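Local structure of inactive glucansucrase (Lactobacillus reuteri, 5JBD) at residues I288-L293 with A328-E333; Y347-V352 with Y450-S455; N672-N677 with A735-A740. The protein is an inactive member of glycoside hydrolase family 70, built around a circularly permuted (beta/alpha)8 barrel and carrying a bound calcium ion. All coordinates share one frame; numbering follows the deposited sequence. Where two conformers were deposited one is given.

Contact 1: I288-L293 with A328-E333; sequences IDADVL and AQMLNE
Met330 spans the gap to Ala290 and Leu293, and the contact is wholly apolar. Met330 CG lies anti to the backbone N (chi1 -179°) and the chain runs on extended, bending only at the thioether, which turns Met330 CE to Leu293 CD1 at 3.9 Å. The two side chains cross at roughly a right angle and meet through these terminal methyls. The sulfur supplies the second point, Met330 SD lying 4.3 Å from Ala290 CB. All three residues are buried.

Hydrogen bonds within 288-293 shape the chain that presents Ala290 and Leu293. In an Asx turn, Asp291 N donates to Asp289 OD1 (3.0 Å, 160° at the hydrogen), meeting that oxygen on its anti side and 19° out of the carboxylate plane. Leu293 N binds Ala290 O at 3.0 Å as the helix gets under way.

Charge gathers behind this turn. Asp289 OD1 and Asp291 OD2, both acceptors, stand 3.2 Å apart, which could favour a proton on one carboxylate; Ser822 OG bonds to OD2 of each, while Gln226 and Gln252 also hold Asp291. Asn287, a calcium ligand, immediately precedes the segment.

Helix 291-304 here meets helix 326-333, and Asn320 of strand 319-320 is touched by both Leu293 and Leu331; Leu331 also reaches Tyr340 of strand 340-341.

Contact 2: Y347-V352 with Y450-S455; sequences YTLENV and YAILLS
Leu349 CG (chi1 -72°) and Ile452 CG1 both stand anti to the carbonyl carbon, beside the backbone N. On the isoleucine this places CG2 anti to the backbone N, beside the carbonyl carbon, where it faces the leucine, while the second torsion of -69° carries the far end of CG1 away. The side chains therefore pass alongside each other in opposite directions: Leu349 CD2 rests 4.0 Å from Ile452 CG2 and 4.1 Å from Ile452 CB. The other leucine methyl, Leu349 CD1, looks to Leu453 CD1 at 4.3 Å. One leucine thus uses its two methyls on consecutive residues of the partner helix, and all three side chains are buried.

Beyond these touches, Ser455 OG donates to Ala451 O at 2.7 Å, in the carbonyl plane and on a lone pair. It supplements the weak backbone bond from Ser455 N to the same oxygen. Leu349 also leans on Leu365 of helix 364-367, and Ile452 on Val541 of strand 537-542, which belongs to a separate antiparallel sheet.

Helix 343-354 follows barrel strand 340-341 and helix 446-455 leads to strand 460-464; apolar contact between helices outside the parallel strands is characteristic of the TIM barrel, and on this flank the helix layer also meets the antiparallel sheet.

Contact 3: N672-N677 with A735-A740; sequences NVIAKN and AALHKA
Ile674 and Ala675 form the face of helix 670-676 that meets Ala736 and Leu737. Just before them, Asn672 is tied to helix 727-739 from the side: its ND2 bonds to Glu729 OE2 as well as to Val666 O, a polar link between the same two helices. Val673 contributes its carbonyl oxygen, taken up again at the end of the segment. At Ile674 the branch methyl does the touching. CG2 is anti to the backbone N, beside the carbonyl carbon, and from there it bears on both ends of the leucine fork, Ile674 CG2 standing 4.0 Å from Leu737 CD1 and equally far from Leu737 CD2. The two side chains meet at a slant. Phe681 of helix 678-683 and Phe689 of strand 688-691 each touch both, burying the pair against the barrel.

These helices belong to the outer layer of the TIM barrel: helix 670-676 comes after strand 652-654, helix 727-739 comes before strand 743-748, and strand 688-691 lies between those two strands in the parallel sheet.

At Ala675 the backbones draw close, its CA 5.5 Å from Ala736 CA, as the small side chains allow. Ala736 CB sits over the neighbouring helix, 4.1 Å from Ala675 CB, with Ala675 CA and O equally near. Thr733, one turn earlier on the second helix, also touches Ala675. Asn677 leaves the helical conformation, and its carboxamide folds back: Asn677 ND2 reaches Val673 O at 2.8 Å (163° at the hydrogen), approaching from above the carbonyl plane. Asn677 N grips the same oxygen, Val673 O, at 3.1 Å from the opposite face, so one carbonyl takes two donors from one residue. Although Asn677 holds the N-cap position of helix 678-683, its side chain makes no capping bond.

Overall arrangement
From the N terminus, contact 1 comes first: it closes a loop of 34 residues that includes barrel strand 319-320 and ties helix 291-304 to helix 326-333. The chain then forms strand 340-341 and enters contact 2, whose 97-residue loop takes in strand 385-388 before helix 446-455 returns to helix 343-354. Beyond strand 460-464 and the antiparallel sheet, contact 3 spans 57 residues, strand 688-691 among them. The three loops run in series; none nests in or crosses another. Their centres lie 26 to 33 Å apart and no two contacts touch; each joins a different pair of helices around one permuted barrel.

Contact 1: I288-L293 with A328-E333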
ATOM      1  N   ILE A 288      -4.900  -1.703  11.007  1.00 24.68           N
ATOM      2  CA  ILE A 288      -4.019  -2.407  11.924  1.00 24.98           C
ATOM      3  C   ILE A 288      -4.509  -2.132  13.350  1.00 25.37           C
ATOM      4  O   ILE A 288      -5.039  -1.062  13.616  1.00 25.80           O
ATOM      5  CB  ILE A 288      -2.545  -1.971  11.747  1.00 24.93           C
ATOM      6  CG1 ILE A 288      -2.357  -0.464  12.015  1.00 26.01           C
ATOM      7  CG2 ILE A 288      -2.055  -2.321  10.347  1.00 25.26           C
ATOM      8  CD1 ILE A 288      -0.994   0.089  11.624  1.00 25.32           C
ATOM      9  N   ASP A 289      -4.337  -3.095  14.243  1.00 25.02           N
ATOM     10  CA  ASP A 289      -4.623  -2.915  15.668  1.00 25.86           C
ATOM     11  C   ASP A 289      -4.016  -1.583  16.128  1.00 25.56           C
ATOM     12  O   ASP A 289      -2.811  -1.357  15.992  1.00 24.25           O
ATOM     13  CB  ASP A 289      -4.079  -4.097  16.482  1.00 25.95           C
ATOM     14  CG  ASP A 289      -4.576  -4.113  17.927  1.00 26.32           C
ATOM     15  OD1 ASP A 289      -4.614  -3.050  18.574  1.00 26.04           O
ATOM     16  OD2 ASP A 289      -4.906  -5.204  18.437  1.00 25.29           O
ATOM     17  N   ALA A 290      -4.871  -0.677  16.619  1.00 24.61           N
ATOM     18  CA  ALA A 290      -4.427   0.677  16.985  1.00 24.23           C
ATOM     19  C   ALA A 290      -3.422   0.731  18.130  1.00 24.51           C
ATOM     20  O   ALA A 290      -2.778   1.770  18.314  1.00 23.64           O
ATOM     21  CB  ALA A 290      -5.623   1.588  17.285  1.00 24.60           C
ATOM     22  N   ASP A 291      -3.264  -0.367  18.884  1.00 24.32           N
ATOM     23  CA  ASP A 291      -2.178  -0.484  19.864  1.00 24.26           C
ATOM     24  C   ASP A 291      -0.836  -0.063  19.284  1.00 23.59           C
ATOM     25  O   ASP A 291      -0.025   0.538  19.990  1.00 23.17           O
ATOM     26  CB  ASP A 291      -2.001  -1.925  20.345  1.00 25.33           C
ATOM     27  CG  ASP A 291      -3.171  -2.461  21.126  1.00 26.61           C
ATOM     28  OD1 ASP A 291      -4.084  -1.699  21.530  1.00 25.20           O
ATOM     29  OD2 ASP A 291      -3.173  -3.697  21.342  1.00 26.83           O
ATOM     30  N   VAL A 292      -0.584  -0.400  18.013  1.00 23.17           N
ATOM     31  CA  VAL A 292       0.735  -0.145  17.421  1.00 23.34           C
ATOM     32  C   VAL A 292       0.990   1.346  17.195  1.00 23.48           C
ATOM     33  O   VAL A 292       2.138   1.779  17.181  1.00 24.09           O
ATOM     34  CB  VAL A 292       0.999  -0.952  16.130  1.00 24.30           C
ATOM     35  CG1 VAL A 292       0.800  -2.444  16.373  1.00 24.38           C
ATOM     36  CG2 VAL A 292       0.154  -0.454  14.958  1.00 24.70           C
ATOM     37  N   LEU A 293      -0.074   2.135  17.069  1.00 24.31           N
ATOM     38  CA  LEU A 293       0.065   3.594  17.000  1.00 23.74           C
ATOM     39  C   LEU A 293       0.417   4.175  18.372  1.00 23.54           C
ATOM     40  O   LEU A 293       1.271   5.046  18.462  1.00 24.27           O
ATOM     41  CB  LEU A 293      -1.198   4.235  16.424  1.00 23.99           C
ATOM     42  CG  LEU A 293      -1.722   3.674  15.096  1.00 24.22           C
ATOM     43  CD1 LEU A 293      -3.058   4.310  14.754  1.00 25.06           C
ATOM     44  CD2 LEU A 293      -0.725   3.905  13.974  1.00 24.41           C
ATOM     45  N   ALA A 328      -9.487  11.298  13.480  1.00 21.86           N
ATOM     46  CA  ALA A 328      -9.218  12.599  14.094  1.00 22.23           C
ATOM     47  C   ALA A 328      -9.559  12.576  15.587  1.00 22.35           C
ATOM     48  O   ALA A 328      -8.714  12.926  16.418  1.00 21.36           O
ATOM     49  CB  ALA A 328      -9.969  13.720  13.374  1.00 23.68           C
ATOM     50  N   GLN A 329     -10.773  12.149  15.904  0.60 23.24           N
ATOM     51  CA  GLN A 329     -11.227  12.008  17.291  0.60 27.22           C
ATOM     52  C   GLN A 329     -10.277  11.099  18.100  0.60 25.97           C
ATOM     53  O   GLN A 329      -9.834  11.468  19.197  0.60 26.05           O
ATOM     54  CB  GLN A 329     -12.668  11.462  17.296  0.60 30.63           C
ATOM     55  CG  GLN A 329     -13.300  11.256  18.655  0.60 35.69           C
ATOM     56  CD  GLN A 329     -13.963  12.512  19.144  0.60 39.90           C
ATOM     57  OE1 GLN A 329     -13.504  13.120  20.092  0.60 46.79           O
ATOM     58  NE2 GLN A 329     -15.048  12.922  18.476  0.60 41.78           N
ATOM     59  N   MET A 330      -9.958   9.932  17.546  1.00 24.23           N
ATOM     60  CA  MET A 330      -9.024   8.986  18.167  1.00 24.16           C
ATOM     61  C   MET A 330      -7.705   9.649  18.529  1.00 23.01           C
ATOM     62  O   MET A 330      -7.252   9.549  19.674  1.00 22.12           O
ATOM     63  CB  MET A 330      -8.717   7.807  17.237  1.00 26.13           C
ATOM     64  CG  MET A 330      -7.765   6.791  17.855  1.00 26.50           C
ATOM     65  SD  MET A 330      -7.120   5.594  16.686  1.00 29.62           S
ATOM     66  CE  MET A 330      -6.100   6.543  15.572  1.00 27.08           C
ATOM     67  N   LEU A 331      -7.105  10.309  17.554  1.00 21.26           N
ATOM     68  CA  LEU A 331      -5.818  10.961  17.762  1.00 22.08           C
ATOM     69  C   LEU A 331      -5.886  12.100  18.799  1.00 22.05           C
ATOM     70  O   LEU A 331      -4.989  12.210  19.644  1.00 22.03           O
ATOM     71  CB  LEU A 331      -5.211  11.431  16.434  1.00 22.14           C
ATOM     72  CG  LEU A 331      -4.725  10.259  15.546  1.00 22.00           C
ATOM     73  CD1 LEU A 331      -4.488  10.737  14.119  1.00 22.26           C
ATOM     74  CD2 LEU A 331      -3.468   9.583  16.106  1.00 22.47           C
ATOM     75  N   ASN A 332      -6.943  12.906  18.754  1.00 22.68           N
ATOM     76  CA  ASN A 332      -7.134  13.965  19.764  1.00 24.27           C
ATOM     77  C   ASN A 332      -7.214  13.413  21.192  1.00 24.29           C
ATOM     78  O   ASN A 332      -6.549  13.923  22.093  1.00 22.73           O
ATOM     79  CB  ASN A 332      -8.374  14.815  19.446  1.00 24.25           C
ATOM     80  CG  ASN A 332      -8.182  15.705  18.236  1.00 23.64           C
ATOM     81  OD1 ASN A 332      -7.082  16.184  17.958  1.00 24.06           O
ATOM     82  ND2 ASN A 332      -9.266  15.972  17.535  1.00 25.50           N
ATOM     83  N   GLU A 333      -7.982  12.342  21.376  1.00 25.26           N
ATOM     84  CA  GLU A 333      -8.075  11.655  22.675  1.00 26.10           C
ATOM     85  C   GLU A 333      -6.717  11.129  23.171  1.00 25.94           C
ATOM     86  O   GLU A 333      -6.477  11.075  24.367  1.00 24.23           O
ATOM     87  CB  GLU A 333      -9.076  10.483  22.604  1.00 27.35           C
ATOM     88  CG  GLU A 333     -10.534  10.916  22.473  1.00 29.47           C
ATOM     89  CD  GLU A 333     -11.505   9.759  22.236  1.00 30.91           C
ATOM     90  OE1 GLU A 333     -11.070   8.589  22.088  1.00 34.20           O
ATOM     91  OE2 GLU A 333     -12.718  10.017  22.189  1.00 32.94           O
TER

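Contact 2: Y347-V352 with Y450-S455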
ATOM      1  N   TYR A 347     -11.076  15.217  -1.196  1.00 22.33           N
ATOM      2  CA  TYR A 347     -12.330  15.006  -1.912  1.00 23.22           C
ATOM      3  C   TYR A 347     -13.028  16.335  -2.219  1.00 23.30           C
ATOM      4  O   TYR A 347     -13.571  16.506  -3.302  1.00 23.26           O
ATOM      5  CB  TYR A 347     -13.257  14.021  -1.192  1.00 23.80           C
ATOM      6  CG  TYR A 347     -12.688  12.619  -1.209  1.00 24.70           C
ATOM      7  CD1 TYR A 347     -12.581  11.896  -2.408  1.00 26.30           C
ATOM      8  CD2 TYR A 347     -12.185  12.033  -0.040  1.00 26.61           C
ATOM      9  CE1 TYR A 347     -12.012  10.621  -2.431  1.00 26.28           C
ATOM     10  CE2 TYR A 347     -11.622  10.764  -0.053  1.00 26.72           C
ATOM     11  CZ  TYR A 347     -11.536  10.062  -1.249  1.00 27.29           C
ATOM     12  OH  TYR A 347     -10.973   8.810  -1.239  1.00 25.52           O
ATOM     13  N   THR A 348     -12.956  17.286  -1.294  1.00 22.76           N
ATOM     14  CA  THR A 348     -13.529  18.609  -1.519  1.00 22.62           C
ATOM     15  C   THR A 348     -12.834  19.335  -2.676  1.00 22.14           C
ATOM     16  O   THR A 348     -13.498  19.876  -3.574  1.00 23.26           O
ATOM     17  CB  THR A 348     -13.489  19.444  -0.225  1.00 22.01           C
ATOM     18  OG1 THR A 348     -14.358  18.837   0.746  1.00 22.13           O
ATOM     19  CG2 THR A 348     -13.943  20.874  -0.471  1.00 22.30           C
ATOM     20  N   LEU A 349     -11.516  19.353  -2.650  1.00 22.52           N
ATOM     21  CA  LEU A 349     -10.749  19.939  -3.748  1.00 23.15           C
ATOM     22  C   LEU A 349     -11.152  19.321  -5.093  1.00 23.17           C
ATOM     23  O   LEU A 349     -11.407  20.052  -6.050  1.00 23.16           O
ATOM     24  CB  LEU A 349      -9.253  19.767  -3.522  1.00 23.33           C
ATOM     25  CG  LEU A 349      -8.636  20.634  -2.419  1.00 23.91           C
ATOM     26  CD1 LEU A 349      -7.253  20.118  -2.041  1.00 23.02           C
ATOM     27  CD2 LEU A 349      -8.549  22.100  -2.830  1.00 24.17           C
ATOM     28  N   GLU A 350     -11.241  17.992  -5.151  1.00 23.51           N
ATOM     29  CA  GLU A 350     -11.619  17.307  -6.400  1.00 24.26           C
ATOM     30  C   GLU A 350     -13.081  17.542  -6.806  1.00 25.69           C
ATOM     31  O   GLU A 350     -13.368  17.763  -8.001  1.00 25.08           O
ATOM     32  CB  GLU A 350     -11.295  15.805  -6.344  1.00 24.50           C
ATOM     33  CG  GLU A 350      -9.791  15.523  -6.207  1.00 23.94           C
ATOM     34  CD  GLU A 350      -9.278  14.341  -7.030  1.00 25.47           C
ATOM     35  OE1 GLU A 350     -10.013  13.342  -7.187  1.00 23.98           O
ATOM     36  OE2 GLU A 350      -8.108  14.407  -7.485  1.00 21.70           O
ATOM     37  N   ASN A 351     -14.001  17.520  -5.831  1.00 24.35           N
ATOM     38  CA  ASN A 351     -15.409  17.701  -6.146  1.00 24.55           C
ATOM     39  C   ASN A 351     -15.725  19.152  -6.526  1.00 23.60           C
ATOM     40  O   ASN A 351     -16.638  19.385  -7.307  1.00 24.56           O
ATOM     41  CB  ASN A 351     -16.351  17.270  -4.993  1.00 25.09           C
ATOM     42  CG  ASN A 351     -16.268  15.783  -4.638  1.00 26.00           C
ATOM     43  OD1 ASN A 351     -16.724  15.328  -3.557  1.00 27.75           O
ATOM     44  ND2 ASN A 351     -15.722  15.025  -5.527  1.00 25.19           N
ATOM     45  N   VAL A 352     -14.982  20.121  -5.984  1.00 24.18           N
ATOM     46  CA  VAL A 352     -15.252  21.550  -6.233  1.00 23.99           C
ATOM     47  C   VAL A 352     -14.507  22.074  -7.453  1.00 24.09           C
ATOM     48  O   VAL A 352     -15.087  22.795  -8.268  1.00 23.96           O
ATOM     49  CB  VAL A 352     -14.903  22.420  -5.007  1.00 24.54           C
ATOM     50  CG1 VAL A 352     -14.997  23.914  -5.299  1.00 24.72           C
ATOM     51  CG2 VAL A 352     -15.812  22.075  -3.840  1.00 24.44           C
ATOM     52  N   TYR A 450      -3.640  23.366  -5.615  1.00 22.81           N
ATOM     53  CA  TYR A 450      -2.410  23.626  -4.852  1.00 22.78           C
ATOM     54  C   TYR A 450      -2.365  24.999  -4.181  1.00 21.76           C
ATOM     55  O   TYR A 450      -1.802  25.141  -3.088  1.00 22.38           O
ATOM     56  CB  TYR A 450      -1.151  23.419  -5.725  1.00 22.74           C
ATOM     57  CG  TYR A 450      -0.650  21.998  -5.699  1.00 23.21           C
ATOM     58  CD1 TYR A 450       0.092  21.530  -4.613  1.00 22.36           C
ATOM     59  CD2 TYR A 450      -0.936  21.102  -6.739  1.00 23.32           C
ATOM     60  CE1 TYR A 450       0.545  20.218  -4.568  1.00 23.79           C
ATOM     61  CE2 TYR A 450      -0.489  19.784  -6.698  1.00 24.24           C
ATOM     62  CZ  TYR A 450       0.251  19.345  -5.616  1.00 23.27           C
ATOM     63  OH  TYR A 450       0.696  18.043  -5.547  1.00 23.35           O
ATOM     64  N   ALA A 451      -2.916  26.018  -4.834  1.00 21.56           N
ATOM     65  CA  ALA A 451      -2.943  27.365  -4.245  1.00 21.30           C
ATOM     66  C   ALA A 451      -3.742  27.381  -2.937  1.00 20.55           C
ATOM     67  O   ALA A 451      -3.342  28.051  -1.976  1.00 20.37           O
ATOM     68  CB  ALA A 451      -3.514  28.373  -5.219  1.00 22.47           C
ATOM     69  N   ILE A 452      -4.845  26.634  -2.905  1.00 19.50           N
ATOM     70  CA  ILE A 452      -5.633  26.456  -1.689  1.00 20.75           C
ATOM     71  C   ILE A 452      -4.849  25.635  -0.659  1.00 21.55           C
ATOM     72  O   ILE A 452      -4.680  26.068   0.491  1.00 20.65           O
ATOM     73  CB  ILE A 452      -7.012  25.787  -1.991  1.00 20.85           C
ATOM     74  CG1 ILE A 452      -7.912  26.711  -2.832  1.00 22.46           C
ATOM     75  CG2 ILE A 452      -7.714  25.340  -0.710  1.00 21.13           C
ATOM     76  CD1 ILE A 452      -8.419  27.957  -2.115  1.00 22.52           C
ATOM     77  N   LEU A 453      -4.357  24.459  -1.079  1.00 21.44           N
ATOM     78  CA  LEU A 453      -3.604  23.583  -0.191  1.00 20.71           C
ATOM     79  C   LEU A 453      -2.429  24.306   0.496  1.00 21.27           C
ATOM     80  O   LEU A 453      -2.232  24.174   1.704  1.00 19.69           O
ATOM     81  CB  LEU A 453      -3.063  22.358  -0.939  1.00 22.00           C
ATOM     82  CG  LEU A 453      -2.586  21.233   0.007  1.00 22.94           C
ATOM     83  CD1 LEU A 453      -3.741  20.318   0.365  1.00 22.97           C
ATOM     84  CD2 LEU A 453      -1.455  20.425  -0.618  1.00 24.70           C
ATOM     85  N   LEU A 454      -1.668  25.067  -0.272  1.00 21.83           N
ATOM     86  CA  LEU A 454      -0.441  25.676   0.233  1.00 22.34           C
ATOM     87  C   LEU A 454      -0.640  26.974   1.017  1.00 22.50           C
ATOM     88  O   LEU A 454       0.302  27.453   1.651  1.00 21.70           O
ATOM     89  CB  LEU A 454       0.544  25.878  -0.915  1.00 22.56           C
ATOM     90  CG  LEU A 454       1.032  24.548  -1.543  1.00 23.32           C
ATOM     91  CD1 LEU A 454       1.779  24.806  -2.843  1.00 22.55           C
ATOM     92  CD2 LEU A 454       1.917  23.756  -0.586  1.00 23.56           C
ATOM     93  N   SER A 455      -1.829  27.563   0.946  1.00 22.95           N
ATOM     94  CA  SER A 455      -2.163  28.763   1.730  1.00 23.31           C
ATOM     95  C   SER A 455      -3.012  28.437   2.962  1.00 22.35           C
ATOM     96  O   SER A 455      -3.178  29.298   3.823  1.00 21.98           O
ATOM     97  CB  SER A 455      -2.868  29.808   0.850  1.00 23.49           C
ATOM     98  OG  SER A 455      -4.070  29.307   0.283  1.00 23.37           O
TER

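Contact 3: N672-N677 with A735-A740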
ATOM      1  N   ASN A 672      20.193   8.344  -5.775  1.00 27.01           N
ATOM      2  CA  ASN A 672      21.291   9.189  -6.250  1.00 28.69           C
ATOM      3  C   ASN A 672      20.815  10.520  -6.818  1.00 27.95           C
ATOM      4  O   ASN A 672      21.429  11.565  -6.570  1.00 27.63           O
ATOM      5  CB  ASN A 672      22.161   8.421  -7.257  1.00 29.08           C
ATOM      6  CG  ASN A 672      22.837   7.206  -6.620  1.00 30.18           C
ATOM      7  OD1 ASN A 672      23.075   7.184  -5.404  1.00 31.95           O
ATOM      8  ND2 ASN A 672      23.109   6.186  -7.413  1.00 30.16           N
ATOM      9  N   VAL A 673      19.723  10.478  -7.572  1.00 27.88           N
ATOM     10  CA  VAL A 673      19.118  11.702  -8.112  1.00 28.51           C
ATOM     11  C   VAL A 673      18.658  12.614  -6.965  1.00 26.70           C
ATOM     12  O   VAL A 673      18.917  13.819  -6.993  1.00 27.48           O
ATOM     13  CB  VAL A 673      17.956  11.389  -9.092  1.00 29.58           C
ATOM     14  CG1 VAL A 673      17.318  12.678  -9.605  1.00 29.61           C
ATOM     15  CG2 VAL A 673      18.458  10.527 -10.246  1.00 31.17           C
ATOM     16  N   ILE A 674      18.028  12.039  -5.939  1.00 27.21           N
ATOM     17  CA  ILE A 674      17.559  12.822  -4.771  1.00 27.29           C
ATOM     18  C   ILE A 674      18.735  13.516  -4.060  1.00 28.94           C
ATOM     19  O   ILE A 674      18.677  14.723  -3.789  1.00 29.78           O
ATOM     20  CB  ILE A 674      16.721  11.959  -3.794  1.00 26.74           C
ATOM     21  CG1 ILE A 674      15.393  11.553  -4.437  1.00 27.42           C
ATOM     22  CG2 ILE A 674      16.447  12.694  -2.480  1.00 25.99           C
ATOM     23  CD1 ILE A 674      14.708  10.350  -3.818  1.00 27.13           C
ATOM     24  N   ALA A 675      19.793  12.754  -3.776  1.00 30.51           N
ATOM     25  CA  ALA A 675      21.010  13.290  -3.134  1.00 31.14           C
ATOM     26  C   ALA A 675      21.596  14.463  -3.911  1.00 32.61           C
ATOM     27  O   ALA A 675      21.882  15.514  -3.335  1.00 31.27           O
ATOM     28  CB  ALA A 675      22.059  12.196  -2.992  1.00 31.92           C
ATOM     29  N   LYS A 676      21.733  14.284  -5.227  1.00 33.54           N
ATOM     30  CA  LYS A 676      22.258  15.337  -6.101  1.00 38.27           C
ATOM     31  C   LYS A 676      21.398  16.624  -6.057  1.00 35.78           C
ATOM     32  O   LYS A 676      21.926  17.735  -6.158  1.00 35.87           O
ATOM     33  CB  LYS A 676      22.358  14.807  -7.535  1.00 42.65           C
ATOM     34  CG  LYS A 676      23.113  15.696  -8.506  1.00 49.50           C
ATOM     35  CD  LYS A 676      23.111  15.084  -9.907  1.00 53.32           C
ATOM     36  CE  LYS A 676      23.351  16.114 -11.004  1.00 57.06           C
ATOM     37  NZ  LYS A 676      24.794  16.240 -11.349  1.00 59.43           N
ATOM     38  N   ASN A 677      20.089  16.462  -5.876  1.00 34.81           N
ATOM     39  CA  ASN A 677      19.127  17.582  -5.875  1.00 34.41           C
ATOM     40  C   ASN A 677      18.699  18.073  -4.483  1.00 33.01           C
ATOM     41  O   ASN A 677      17.730  18.811  -4.351  1.00 33.28           O
ATOM     42  CB  ASN A 677      17.895  17.173  -6.692  1.00 34.60           C
ATOM     43  CG  ASN A 677      18.174  17.154  -8.177  1.00 36.20           C
ATOM     44  OD1 ASN A 677      18.163  18.198  -8.812  1.00 39.51           O
ATOM     45  ND2 ASN A 677      18.429  15.975  -8.734  1.00 35.68           N
ATOM     46  N   ALA A 735      21.488  11.472   4.521  1.00 28.37           N
ATOM     47  CA  ALA A 735      22.509  12.413   5.025  1.00 29.91           C
ATOM     48  C   ALA A 735      22.554  13.698   4.203  1.00 29.69           C
ATOM     49  O   ALA A 735      22.671  14.793   4.763  1.00 27.12           O
ATOM     50  CB  ALA A 735      23.876  11.762   5.049  1.00 31.10           C
ATOM     51  N   ALA A 736      22.453  13.556   2.879  1.00 30.11           N
ATOM     52  CA  ALA A 736      22.409  14.717   1.982  1.00 29.60           C
ATOM     53  C   ALA A 736      21.183  15.604   2.241  1.00 28.08           C
ATOM     54  O   ALA A 736      21.302  16.826   2.280  1.00 27.01           O
ATOM     55  CB  ALA A 736      22.451  14.272   0.523  1.00 30.92           C
ATOM     56  N   LEU A 737      20.023  14.991   2.451  1.00 26.16           N
ATOM     57  CA  LEU A 737      18.819  15.747   2.803  1.00 26.60           C
ATOM     58  C   LEU A 737      18.975  16.428   4.168  1.00 27.26           C
ATOM     59  O   LEU A 737      18.600  17.586   4.330  1.00 25.65           O
ATOM     60  CB  LEU A 737      17.586  14.841   2.791  1.00 25.62           C
ATOM     61  CG  LEU A 737      17.212  14.299   1.401  1.00 25.71           C
ATOM     62  CD1 LEU A 737      16.212  13.170   1.510  1.00 24.46           C
ATOM     63  CD2 LEU A 737      16.664  15.404   0.504  1.00 26.66           C
ATOM     64  N   HIS A 738      19.543  15.704   5.142  1.00 27.52           N
ATOM     65  CA  HIS A 738      19.849  16.290   6.445  1.00 27.45           C
ATOM     66  C   HIS A 738      20.786  17.489   6.319  1.00 28.41           C
ATOM     67  O   HIS A 738      20.553  18.513   6.947  1.00 27.83           O
ATOM     68  CB  HIS A 738      20.488  15.262   7.389  1.00 28.30           C
ATOM     69  CG  HIS A 738      19.515  14.301   7.994  1.00 26.83           C
ATOM     70  ND1 HIS A 738      19.912  13.088   8.507  1.00 26.75           N
ATOM     71  CD2 HIS A 738      18.176  14.378   8.194  1.00 26.61           C
ATOM     72  CE1 HIS A 738      18.859  12.449   8.976  1.00 27.01           C
ATOM     73  NE2 HIS A 738      17.791  13.205   8.790  1.00 26.98           N
ATOM     74  N   LYS A 739      21.817  17.362   5.482  1.00 30.57           N
ATOM     75  CA  LYS A 739      22.779  18.456   5.234  1.00 32.90           C
ATOM     76  C   LYS A 739      22.076  19.723   4.687  1.00 31.70           C
ATOM     77  O   LYS A 739      22.389  20.863   5.083  1.00 29.99           O
ATOM     78  CB  LYS A 739      23.873  17.962   4.270  1.00 36.05           C
ATOM     79  CG  LYS A 739      25.147  18.804   4.192  1.00 42.31           C
ATOM     80  CD  LYS A 739      26.236  18.044   3.417  1.00 47.80           C
ATOM     81  CE  LYS A 739      27.652  18.590   3.603  1.00 53.79           C
ATOM     82  NZ  LYS A 739      27.714  20.073   3.782  1.00 55.08           N
ATOM     83  N   ALA A 740      21.083  19.508   3.828  1.00 30.15           N
ATOM     84  CA  ALA A 740      20.262  20.594   3.282  1.00 30.32           C
ATOM     85  C   ALA A 740      19.222  21.173   4.258  1.00 28.87           C
ATOM     86  O   ALA A 740      18.551  22.145   3.925  1.00 29.91           O
ATOM     87  CB  ALA A 740      19.579  20.115   2.013  1.00 31.27           C
TER